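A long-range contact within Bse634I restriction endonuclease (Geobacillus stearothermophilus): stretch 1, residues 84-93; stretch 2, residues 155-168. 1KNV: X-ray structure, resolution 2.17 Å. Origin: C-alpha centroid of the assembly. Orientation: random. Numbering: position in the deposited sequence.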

# COMPACT_ATOMS: atom_id res chain seq x y z
N ALA B 84 12.51 -32.53 17.05
CA ALA B 84 12.36 -33.19 15.76
C ALA B 84 11.63 -34.53 15.85
O ALA B 84 10.73 -34.79 15.06
CB ALA B 84 13.73 -33.39 15.11
N ILE B 85 12.02 -35.38 16.80
CA ILE B 85 11.39 -36.69 16.95
C ILE B 85 9.93 -36.57 17.36
O ILE B 85 9.05 -37.24 16.80
CB ILE B 85 12.14 -37.54 18.02
CG1 ILE B 85 13.56 -37.82 17.56
CG2 ILE B 85 11.39 -38.85 18.29
CD1 ILE B 85 13.64 -38.57 16.26
N GLN B 86 9.66 -35.71 18.34
CA GLN B 86 8.30 -35.54 18.80
C GLN B 86 7.44 -35.07 17.63
O GLN B 86 6.38 -35.63 17.38
CB GLN B 86 8.26 -34.52 19.95
CG GLN B 86 6.92 -34.46 20.70
CD GLN B 86 6.60 -35.74 21.50
OE1 GLN B 86 5.47 -35.90 21.96
NE2 GLN B 86 7.57 -36.63 21.65
N SER B 87 7.92 -34.07 16.90
CA SER B 87 7.17 -33.54 15.75
C SER B 87 6.89 -34.61 14.72
O SER B 87 5.80 -34.66 14.15
CB SER B 87 7.94 -32.39 15.09
OG SER B 87 8.07 -31.31 15.98
N TRP B 88 7.89 -35.46 14.47
CA TRP B 88 7.74 -36.53 13.49
C TRP B 88 6.63 -37.49 13.93
O TRP B 88 5.80 -37.88 13.11
CB TRP B 88 9.08 -37.27 13.32
CG TRP B 88 9.00 -38.51 12.46
CD1 TRP B 88 8.31 -39.66 12.74
CD2 TRP B 88 9.64 -38.73 11.21
NE1 TRP B 88 8.50 -40.58 11.74
CE2 TRP B 88 9.31 -40.04 10.78
CE3 TRP B 88 10.47 -37.94 10.40
CZ2 TRP B 88 9.78 -40.58 9.59
CZ3 TRP B 88 10.94 -38.48 9.21
CH2 TRP B 88 10.59 -39.79 8.81
N ASN B 89 6.61 -37.86 15.21
CA ASN B 89 5.58 -38.77 15.70
C ASN B 89 4.21 -38.08 15.83
O ASN B 89 3.17 -38.73 15.77
CB ASN B 89 5.98 -39.37 17.05
CG ASN B 89 7.12 -40.37 16.93
OD1 ASN B 89 7.26 -41.06 15.91
ND2 ASN B 89 7.93 -40.48 17.98
N TYR B 90 4.22 -36.75 16.00
CA TYR B 90 2.99 -35.98 16.11
C TYR B 90 2.14 -36.04 14.85
O TYR B 90 0.94 -36.30 14.91
CB TYR B 90 3.29 -34.51 16.43
CG TYR B 90 2.08 -33.59 16.35
CD1 TYR B 90 1.30 -33.33 17.48
CD2 TYR B 90 1.72 -32.99 15.15
CE1 TYR B 90 0.18 -32.49 17.40
CE2 TYR B 90 0.60 -32.16 15.07
CZ TYR B 90 -0.16 -31.92 16.19
OH TYR B 90 -1.26 -31.10 16.07
N ARG B 91 2.75 -35.80 13.69
CA ARG B 91 1.97 -35.83 12.47
C ARG B 91 1.50 -37.24 12.17
O ARG B 91 0.50 -37.44 11.47
CB ARG B 91 2.74 -35.26 11.27
CG ARG B 91 3.96 -36.03 10.86
CD ARG B 91 4.40 -35.63 9.45
NE ARG B 91 3.45 -36.08 8.41
CZ ARG B 91 3.31 -37.34 8.01
NH1 ARG B 91 4.05 -38.31 8.55
NH2 ARG B 91 2.45 -37.64 7.05
N VAL B 92 2.21 -38.22 12.71
CA VAL B 92 1.83 -39.61 12.49
C VAL B 92 0.63 -39.96 13.35
O VAL B 92 -0.38 -40.40 12.83
CB VAL B 92 2.97 -40.59 12.81
CG1 VAL B 92 2.43 -42.00 12.84
CG2 VAL B 92 4.05 -40.48 11.76
N LYS B 93 0.72 -39.74 14.66
CA LYS B 93 -0.41 -40.09 15.52
C LYS B 93 -1.65 -39.22 15.32
O LYS B 93 -2.76 -39.65 15.63
CB LYS B 93 0.01 -40.08 16.99
CG LYS B 93 0.33 -38.73 17.58
CD LYS B 93 0.84 -38.92 18.98
CE LYS B 93 1.10 -37.61 19.65
NZ LYS B 93 1.82 -37.82 20.93
N LEU B 155 4.18 -33.56 -0.97
CA LEU B 155 5.51 -33.65 -0.38
C LEU B 155 5.65 -34.86 0.54
O LEU B 155 6.75 -35.20 0.98
CB LEU B 155 5.83 -32.39 0.44
CG LEU B 155 5.95 -31.07 -0.29
CD1 LEU B 155 6.27 -29.97 0.71
CD2 LEU B 155 7.04 -31.16 -1.32
N ILE B 156 4.52 -35.50 0.83
CA ILE B 156 4.47 -36.64 1.74
C ILE B 156 4.88 -37.99 1.17
O ILE B 156 4.30 -38.47 0.20
CB ILE B 156 3.06 -36.76 2.35
CG1 ILE B 156 2.61 -35.39 2.89
CG2 ILE B 156 3.04 -37.83 3.44
CD1 ILE B 156 3.50 -34.82 3.95
N LYS B 157 5.90 -38.60 1.79
CA LYS B 157 6.39 -39.91 1.39
C LYS B 157 5.91 -40.90 2.44
O LYS B 157 5.83 -40.57 3.63
CB LYS B 157 7.92 -39.91 1.33
CG LYS B 157 8.48 -38.87 0.38
CD LYS B 157 9.91 -39.17 -0.06
CE LYS B 157 10.89 -39.16 1.10
NZ LYS B 157 12.29 -39.47 0.66
N SER B 158 5.57 -42.12 2.02
CA SER B 158 5.09 -43.15 2.93
C SER B 158 6.03 -43.41 4.12
O SER B 158 5.57 -43.76 5.21
CB SER B 158 4.85 -44.46 2.18
OG SER B 158 6.08 -45.11 1.86
N GLU B 159 7.33 -43.24 3.91
CA GLU B 159 8.30 -43.47 4.98
C GLU B 159 8.08 -42.56 6.17
O GLU B 159 8.42 -42.92 7.30
CB GLU B 159 9.73 -43.26 4.50
CG GLU B 159 10.12 -44.01 3.27
CD GLU B 159 10.03 -43.14 2.06
OE1 GLU B 159 8.93 -43.07 1.46
OE2 GLU B 159 11.05 -42.52 1.71
N TYR B 160 7.55 -41.37 5.91
CA TYR B 160 7.30 -40.39 6.96
C TYR B 160 6.22 -40.86 7.90
O TYR B 160 6.11 -40.38 9.03
CB TYR B 160 6.83 -39.06 6.37
CG TYR B 160 7.78 -38.37 5.43
CD1 TYR B 160 7.35 -37.30 4.64
CD2 TYR B 160 9.11 -38.79 5.30
CE1 TYR B 160 8.21 -36.66 3.75
CE2 TYR B 160 9.97 -38.16 4.40
CZ TYR B 160 9.51 -37.10 3.63
OH TYR B 160 10.36 -36.46 2.75
N ASN B 161 5.41 -41.81 7.43
CA ASN B 161 4.30 -42.32 8.20
C ASN B 161 4.60 -43.47 9.13
O ASN B 161 3.68 -44.09 9.67
CB ASN B 161 3.16 -42.68 7.27
CG ASN B 161 2.59 -41.46 6.57
OD1 ASN B 161 2.34 -40.44 7.21
ND2 ASN B 161 2.38 -41.56 5.26
N LEU B 162 5.88 -43.77 9.34
CA LEU B 162 6.29 -44.83 10.25
C LEU B 162 6.78 -44.11 11.51
O LEU B 162 7.72 -43.31 11.45
CB LEU B 162 7.42 -45.66 9.66
CG LEU B 162 7.13 -46.36 8.33
CD1 LEU B 162 8.43 -46.97 7.81
CD2 LEU B 162 6.04 -47.43 8.51
N PRO B 163 6.15 -44.39 12.66
CA PRO B 163 6.62 -43.70 13.86
C PRO B 163 8.01 -44.12 14.33
O PRO B 163 8.57 -45.11 13.85
CB PRO B 163 5.51 -43.97 14.89
CG PRO B 163 4.90 -45.26 14.46
CD PRO B 163 4.95 -45.21 12.93
N ILE B 164 8.58 -43.33 15.23
CA ILE B 164 9.90 -43.62 15.78
C ILE B 164 9.68 -44.06 17.22
O ILE B 164 9.27 -43.28 18.08
CB ILE B 164 10.81 -42.37 15.72
CG1 ILE B 164 11.12 -42.02 14.26
CG2 ILE B 164 12.09 -42.60 16.50
CD1 ILE B 164 11.83 -40.69 14.07
N ASN B 165 9.93 -45.34 17.48
CA ASN B 165 9.74 -45.92 18.80
C ASN B 165 11.00 -46.01 19.63
O ASN B 165 10.94 -46.32 20.82
CB ASN B 165 9.15 -47.31 18.65
CG ASN B 165 7.81 -47.27 17.97
OD1 ASN B 165 7.39 -48.25 17.35
ND2 ASN B 165 7.12 -46.14 18.08
N LYS B 166 12.13 -45.76 18.99
CA LYS B 166 13.41 -45.80 19.67
C LYS B 166 14.41 -45.07 18.80
O LYS B 166 14.27 -45.05 17.57
CB LYS B 166 13.84 -47.25 19.90
CG LYS B 166 13.66 -48.16 18.69
CD LYS B 166 14.86 -48.12 17.76
CE LYS B 166 16.08 -48.83 18.38
NZ LYS B 166 15.88 -50.30 18.52
N LEU B 167 15.40 -44.45 19.42
CA LEU B 167 16.40 -43.68 18.69
C LEU B 167 17.54 -44.51 18.13
O LEU B 167 18.12 -45.36 18.81
CB LEU B 167 16.95 -42.58 19.59
CG LEU B 167 15.90 -41.65 20.20
CD1 LEU B 167 16.60 -40.54 20.96
CD2 LEU B 167 15.00 -41.09 19.11
N THR B 168 17.87 -44.23 16.87
CA THR B 168 18.95 -44.90 16.15
C THR B 168 19.67 -43.85 15.29
O THR B 168 19.09 -42.81 15.00
CB THR B 168 18.39 -46.04 15.23
OG1 THR B 168 17.71 -45.47 14.11
CG2 THR B 168 17.41 -46.91 16.00
O HOH W 1 6.21 -38.14 10.38

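A chain segment without regular structure can be held against a helix when helical side chains satisfy the polar groups of its backbone, and Bse634I offers a compact example. Residues 84-93 are helical; residues 155-168 are largely loop, with a short 3-10 segment at 158-160. Together they bury 614 Å².

Following the loop, Ile156 makes the first contact, its CG2 lying 3.7 Å from Arg91 NH2. At Tyr160 the aromatic ring meets Trp88 obliquely, with Trp88 CH2 3.9 Å from Tyr160 CD2. The carbonyl of the same residue is 3.0 Å from Arg91 NH1 (to Tyr160 O), but the angle is too poor for a direct hydrogen bond. A water resolves the mismatch: it donates to Tyr160 O (2.6 Å) and Trp88 O (2.8 Å) and accepts from Arg91 NH1 (2.8 Å). Asn161 points its CA-to-CB bond away from the helix, yet its amide end returns, and OD1 accepts from both Arg91 NH1 (3.0 Å) and Arg91 NH2 (2.8 Å), near the guanidinium plane where the N-H groups lie.

Leu162 contributes mainly its backbone: Trp88 NE1 donates to Leu162 O at 2.9 Å and a nearly straight 167°, giving the buried indole its polar partner. Pro163 sits nearest Asn89 in the backbone register, with CA atoms 5.4 Å apart, and its CD rests 4.1 Å from Val92 CG1.

Ile164 is grasped twice. Its N donates to Asn89 OD1 (2.7 Å), and its O accepts from Asn89 ND2 (3.1 Å), so one carboxamide serves both backbone groups of a residue outside any strand. The side chain turns toward the helix, placing CD1 over the Trp88 five-membered ring, 3.9 Å from its centroid, and 3.5 Å from Ile85 CD1. Leu167 extends this apolar patch, its CD2 lying 3.9 Å from Ile85 CG1.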